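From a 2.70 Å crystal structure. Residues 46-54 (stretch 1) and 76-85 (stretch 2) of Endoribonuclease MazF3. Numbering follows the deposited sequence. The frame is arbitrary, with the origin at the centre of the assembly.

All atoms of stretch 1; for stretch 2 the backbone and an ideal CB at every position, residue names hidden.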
ATOM      1  N   VAL A  46      13.992  -0.120   0.046  1.00 77.47           N
ATOM      2  CA  VAL A  46      14.676  -0.029  -1.234  1.00 81.12           C
ATOM      3  C   VAL A  46      15.598   1.182  -1.185  1.00 86.49           C
ATOM      4  O   VAL A  46      15.127   2.305  -0.974  1.00 87.03           O
ATOM      5  CB  VAL A  46      13.706   0.082  -2.421  1.00 77.75           C
ATOM      6  CG1 VAL A  46      14.478   0.151  -3.731  1.00 80.37           C
ATOM      7  CG2 VAL A  46      12.745  -1.096  -2.436  1.00 72.49           C
ATOM      8  N   PRO A  47      16.906   1.019  -1.362  1.00 91.17           N
ATOM      9  CA  PRO A  47      17.818   2.160  -1.218  1.00 96.07           C
ATOM     10  C   PRO A  47      17.682   3.154  -2.362  1.00 99.40           C
ATOM     11  O   PRO A  47      17.545   2.777  -3.529  1.00 97.63           O
ATOM     12  CB  PRO A  47      19.208   1.510  -1.211  1.00 99.38           C
ATOM     13  CG  PRO A  47      18.964   0.059  -0.915  1.00 97.59           C
ATOM     14  CD  PRO A  47      17.633  -0.251  -1.516  1.00 93.12           C
ATOM     15  N   VAL A  48      17.715   4.439  -2.005  1.00104.75           N
ATOM     16  CA  VAL A  48      17.780   5.539  -2.959  1.00110.20           C
ATOM     17  C   VAL A  48      18.781   6.554  -2.420  1.00119.71           C
ATOM     18  O   VAL A  48      18.978   6.674  -1.209  1.00120.22           O
ATOM     19  CB  VAL A  48      16.399   6.195  -3.195  1.00107.15           C
ATOM     20  CG1 VAL A  48      15.477   5.248  -3.953  1.00103.50           C
ATOM     21  CG2 VAL A  48      15.773   6.607  -1.872  1.00105.03           C
ATOM     22  N   ASP A  49      19.427   7.284  -3.322  1.00129.35           N
ATOM     23  CA  ASP A  49      20.514   8.172  -2.917  1.00134.85           C
ATOM     24  C   ASP A  49      20.407   9.474  -3.703  1.00136.15           C
ATOM     25  O   ASP A  49      19.353   9.813  -4.251  1.00135.60           O
ATOM     26  CB  ASP A  49      21.868   7.468  -3.100  1.00139.39           C
ATOM     27  CG  ASP A  49      22.918   7.957  -2.122  1.00145.51           C
ATOM     28  OD1 ASP A  49      22.941   9.172  -1.827  1.00148.85           O
ATOM     29  OD2 ASP A  49      23.718   7.126  -1.644  1.00147.67           O
ATOM     30  N   ALA A  50      21.515  10.221  -3.753  1.00139.80           N
ATOM     31  CA  ALA A  50      21.535  11.511  -4.434  1.00141.79           C
ATOM     32  C   ALA A  50      21.314  11.378  -5.932  1.00141.27           C
ATOM     33  O   ALA A  50      20.903  12.350  -6.575  1.00141.79           O
ATOM     34  CB  ALA A  50      22.859  12.226  -4.164  1.00148.19           C
ATOM     35  N   VAL A  51      21.588  10.203  -6.501  1.00136.27           N
ATOM     36  CA  VAL A  51      21.283   9.964  -7.907  1.00133.94           C
ATOM     37  C   VAL A  51      19.789  10.122  -8.157  1.00131.56           C
ATOM     38  O   VAL A  51      19.370  10.726  -9.153  1.00136.44           O
ATOM     39  CB  VAL A  51      21.790   8.572  -8.329  1.00131.27           C
ATOM     40  CG1 VAL A  51      21.202   8.167  -9.670  1.00128.18           C
ATOM     41  CG2 VAL A  51      23.312   8.560  -8.381  1.00135.25           C
ATOM     42  N   ASN A  52      18.963   9.603  -7.246  1.00123.03           N
ATOM     43  CA  ASN A  52      17.517   9.692  -7.423  1.00120.99           C
ATOM     44  C   ASN A  52      17.020  11.121  -7.237  1.00120.79           C
ATOM     45  O   ASN A  52      16.073  11.545  -7.909  1.00117.72           O
ATOM     46  CB  ASN A  52      16.814   8.741  -6.455  1.00115.74           C
ATOM     47  CG  ASN A  52      17.327   7.317  -6.562  1.00117.39           C
ATOM     48  OD1 ASN A  52      18.255   6.924  -5.856  1.00120.27           O
ATOM     49  ND2 ASN A  52      16.725   6.535  -7.451  1.00117.10           N
ATOM     50  N   GLY A  53      17.642  11.880  -6.335  1.00122.81           N
ATOM     51  CA  GLY A  53      17.277  13.272  -6.155  1.00128.31           C
ATOM     52  C   GLY A  53      17.258  13.740  -4.713  1.00129.80           C
ATOM     53  O   GLY A  53      16.663  14.774  -4.400  1.00128.09           O
ATOM     54  N   LEU A  54      17.908  12.993  -3.829  1.00131.14           N
ATOM     55  CA  LEU A  54      17.965  13.331  -2.415  1.00131.19           C
ATOM     56  C   LEU A  54      19.314  13.953  -2.070  1.00143.84           C
ATOM     57  O   LEU A  54      20.270  13.905  -2.847  1.00149.53           O
ATOM     58  CB  LEU A  54      17.717  12.090  -1.549  1.00124.35           C
ATOM     59  CG  LEU A  54      16.344  11.410  -1.615  1.00115.70           C
ATOM     60  CD1 LEU A  54      15.228  12.445  -1.646  1.00113.00           C
ATOM     61  CD2 LEU A  54      16.238  10.447  -2.794  1.00113.10           C
ATOM     62  N   UNK A  76       7.665  17.487  -8.643  1.00113.50           N
ATOM     63  CA  UNK A  76       8.359  16.307  -9.145  1.00112.90           C
ATOM     64  C   UNK A  76       9.860  16.508  -8.980  1.00115.99           C
ATOM     65  O   UNK A  76      10.432  17.443  -9.552  1.00120.03           O
ATOM     66  CB  UNK A  76       8.002  16.038 -10.608  1.00112.90           C
ATOM     67  N   UNK A  77      10.499  15.645  -8.189  1.00114.57           N
ATOM     68  CA  UNK A  77      11.920  15.808  -7.897  1.00117.86           C
ATOM     69  C   UNK A  77      12.655  14.476  -7.999  1.00120.02           C
ATOM     70  O   UNK A  77      13.149  13.944  -6.998  1.00118.44           O
ATOM     71  CB  UNK A  77      12.113  16.411  -6.504  1.00117.86           C
ATOM     72  N   UNK A  78      12.749  13.933  -9.211  1.00124.19           N
ATOM     73  CA  UNK A  78      13.598  12.787  -9.432  1.00128.67           C
ATOM     74  C   UNK A  78      12.847  11.651 -10.088  1.00130.11           C
ATOM     75  O   UNK A  78      11.772  11.839 -10.668  1.00130.68           O
ATOM     76  CB  UNK A  78      14.208  12.318  -8.110  1.00128.67           C
ATOM     77  N   UNK A  79      13.431  10.460  -9.977  1.00131.13           N
ATOM     78  CA  UNK A  79      12.944   9.276 -10.666  1.00135.36           C
ATOM     79  C   UNK A  79      13.549   8.053  -9.996  1.00136.57           C
ATOM     80  O   UNK A  79      14.670   8.106  -9.484  1.00144.78           O
ATOM     81  CB  UNK A  79      13.287   9.317 -12.156  1.00135.36           C
ATOM     82  N   UNK A  80      12.799   6.955  -9.995  1.00165.05           N
ATOM     83  CA  UNK A  80      13.342   5.665  -9.589  1.00157.04           C
ATOM     84  C   UNK A  80      13.898   4.977 -10.827  1.00154.12           C
ATOM     85  O   UNK A  80      13.159   4.725 -11.786  1.00150.46           O
ATOM     86  CB  UNK A  80      12.281   4.801  -8.905  1.00157.04           C
ATOM     87  N   UNK A  81      15.197   4.687 -10.810  1.00151.43           N
ATOM     88  CA  UNK A  81      15.842   4.073 -11.963  1.00148.19           C
ATOM     89  C   UNK A  81      15.199   2.729 -12.277  1.00144.14           C
ATOM     90  O   UNK A  81      14.807   1.984 -11.376  1.00141.80           O
ATOM     91  CB  UNK A  81      17.342   3.901 -11.714  1.00148.19           C
ATOM     92  N   UNK A  82      15.080   2.429 -13.573  1.00143.98           N
ATOM     93  CA  UNK A  82      14.433   1.194 -13.999  1.00141.09           C
ATOM     94  C   UNK A  82      15.176  -0.044 -13.517  1.00143.18           C
ATOM     95  O   UNK A  82      14.574  -1.120 -13.432  1.00143.54           O
ATOM     96  CB  UNK A  82      14.316   1.164 -15.524  1.00141.09           C
ATOM     97  N   UNK A  83      16.468   0.079 -13.202  1.00147.20           N
ATOM     98  CA  UNK A  83      17.210  -1.045 -12.647  1.00149.57           C
ATOM     99  C   UNK A  83      16.784  -1.368 -11.221  1.00151.16           C
ATOM    100  O   UNK A  83      17.046  -2.478 -10.746  1.00144.61           O
ATOM    101  CB  UNK A  83      18.711  -0.751 -12.685  1.00149.57           C
ATOM    102  N   UNK A  84      16.140  -0.429 -10.530  1.00152.22           N
ATOM    103  CA  UNK A  84      15.641  -0.655  -9.180  1.00131.39           C
ATOM    104  C   UNK A  84      14.242  -1.254  -9.155  1.00129.21           C
ATOM    105  O   UNK A  84      13.772  -1.646  -8.080  1.00127.70           O
ATOM    106  CB  UNK A  84      15.646   0.661  -8.400  1.00131.39           C
ATOM    107  N   UNK A  85      13.573  -1.327 -10.306  1.00129.09           N
ATOM    108  CA  UNK A  85      12.220  -1.875 -10.347  1.00127.12           C
ATOM    109  C   UNK A  85      12.106  -3.305  -9.828  1.00125.23           C
ATOM    110  O   UNK A  85      11.134  -3.587  -9.104  1.00123.59           O
ATOM    111  CB  UNK A  85      11.698  -1.824 -11.784  1.00127.12           C
TER

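Position 76 lies in the strand, with its CB out of reach of stretch 1, so this contact sets no rule there; many residues would serve, and the deposited one is Gln76.

At position 77 the CB points sideways, 5.3 Å from Gly53 O, and little but backbone is close, so polar and apolar chains both fit; the side chain of Leu54 farther off would favour an apolar one. Ile77 is found, and the end of its side chain comes nearer to stretch 1.

Position 78 is the most restrictive. Its phi/psi of 127/-162 would jam a CB against the preceding carbonyl, and the ideal CB lies 2.0 Å from Asn52 O, a clash. Both arguments call for glycine, and Gly78 it is. Without a side chain, Gly78 CA approaches Asn52 O to 3.2 Å in a CA-H...O contact.

Position 79 turns its CB sideways, with nothing of stretch 1 within 5.5 Å, so the side chain is loosely specified. The backbone matters more: the carbonyl O accepts a hydrogen bond from Asn52 ND2 at 3.3 Å, which any residue could supply. Tyr79 is deposited, and its ring leads away.

Position 80 directs its CB away, yet a branched apolar chain could bend back toward Val48. Leu80, with chi1 t and chi2 p, does so: its CD1 lies 4.0 Å from Val48 CG1.

At position 81 the CB is sideways, 5.0 Å from Asn52 ND2, and Val51 offers an apolar surface beyond. Leucine, isoleucine or methionine would be reasonable. In Leu81, CD1 reaches within 4.1 Å of Val51 CG1.

Positions 82 and 83 have helical backbone angles and no contact with stretch 1, so this contact selects nothing there; they are Ala82 and Ser83.

Position 84 points its CB toward stretch 1, 4.8 Å from Val46 CG1. Farther out, the amide nitrogen of Asn52 asks for an acceptor, while the carbonyl of Pro47 is better met by a donor, so a long side chain carrying both, such as glutamine, suits best. Gln84, extended at chi2, accepts a hydrogen bond at OE1 from Asn52 ND2 (3.1 Å) and a weak one from the backbone Leu81 N, also at 3.1 Å. Gln84 NE2 sits 2.8 Å from Pro47 O, but the angle is too poor for a hydrogen bond.

Position 85 directs its CB away and is unconstrained by this contact. Glu85 uses OE2 in a hydrogen bond elsewhere in the structure.

Stretch 2, residues 76-85: QIGYLLASQE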
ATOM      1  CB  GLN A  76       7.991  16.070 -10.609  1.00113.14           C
ATOM      2  CG  GLN A  76       9.062  15.387 -11.458  1.00113.20           C
ATOM      3  CD  GLN A  76       9.186  13.902 -11.183  1.00110.72           C
ATOM      4  OE1 GLN A  76       9.582  13.491 -10.094  1.00110.78           O
ATOM      5  NE2 GLN A  76       8.850  13.087 -12.177  1.00109.79           N
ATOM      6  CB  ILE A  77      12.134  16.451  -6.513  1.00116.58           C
ATOM      7  CG1 ILE A  77      11.307  15.736  -5.441  1.00113.50           C
ATOM      8  CG2 ILE A  77      11.795  17.937  -6.551  1.00117.93           C
ATOM      9  CD1 ILE A  77      12.113  15.353  -4.215  1.00114.93           C
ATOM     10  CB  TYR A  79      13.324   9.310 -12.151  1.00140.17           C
ATOM     11  CG  TYR A  79      12.348   8.625 -13.075  1.00144.20           C
ATOM     12  CD1 TYR A  79      11.099   8.224 -12.628  1.00143.90           C
ATOM     13  CD2 TYR A  79      12.678   8.378 -14.400  1.00149.09           C
ATOM     14  CE1 TYR A  79      10.205   7.601 -13.477  1.00144.13           C
ATOM     15  CE2 TYR A  79      11.792   7.754 -15.254  1.00149.45           C
ATOM     16  CZ  TYR A  79      10.557   7.367 -14.787  1.00146.56           C
ATOM     17  OH  TYR A  79       9.669   6.745 -15.634  1.00146.34           O
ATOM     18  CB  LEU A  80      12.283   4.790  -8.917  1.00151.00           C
ATOM     19  CG  LEU A  80      12.819   3.467  -8.357  1.00142.82           C
ATOM     20  CD1 LEU A  80      13.592   3.693  -7.061  1.00140.71           C
ATOM     21  CD2 LEU A  80      11.707   2.447  -8.152  1.00138.64           C
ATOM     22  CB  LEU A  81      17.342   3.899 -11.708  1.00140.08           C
ATOM     23  CG  LEU A  81      18.274   5.080 -12.004  1.00142.81           C
ATOM     24  CD1 LEU A  81      17.886   6.329 -11.224  1.00143.22           C
ATOM     25  CD2 LEU A  81      19.715   4.695 -11.706  1.00143.94           C
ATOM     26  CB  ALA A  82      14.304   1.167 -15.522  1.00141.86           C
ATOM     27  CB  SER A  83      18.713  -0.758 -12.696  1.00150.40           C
ATOM     28  OG  SER A  83      19.023   0.447 -12.018  1.00152.96           O
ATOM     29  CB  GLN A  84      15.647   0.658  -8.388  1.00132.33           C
ATOM     30  CG  GLN A  84      17.033   1.236  -8.152  1.00134.38           C
ATOM     31  CD  GLN A  84      16.988   2.633  -7.567  1.00135.49           C
ATOM     32  OE1 GLN A  84      16.608   3.588  -8.244  1.00136.52           O
ATOM     33  NE2 GLN A  84      17.372   2.759  -6.303  1.00135.30           N
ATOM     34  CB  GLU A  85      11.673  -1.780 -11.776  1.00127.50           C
ATOM     35  CG  GLU A  85      11.356  -0.363 -12.221  1.00130.99           C
ATOM     36  CD  GLU A  85      10.220   0.254 -11.429  1.00130.36           C
ATOM     37  OE1 GLU A  85       9.324  -0.495 -10.987  1.00126.02           O
ATOM     38  OE2 GLU A  85      10.222   1.489 -11.245  1.00129.17           O
TER
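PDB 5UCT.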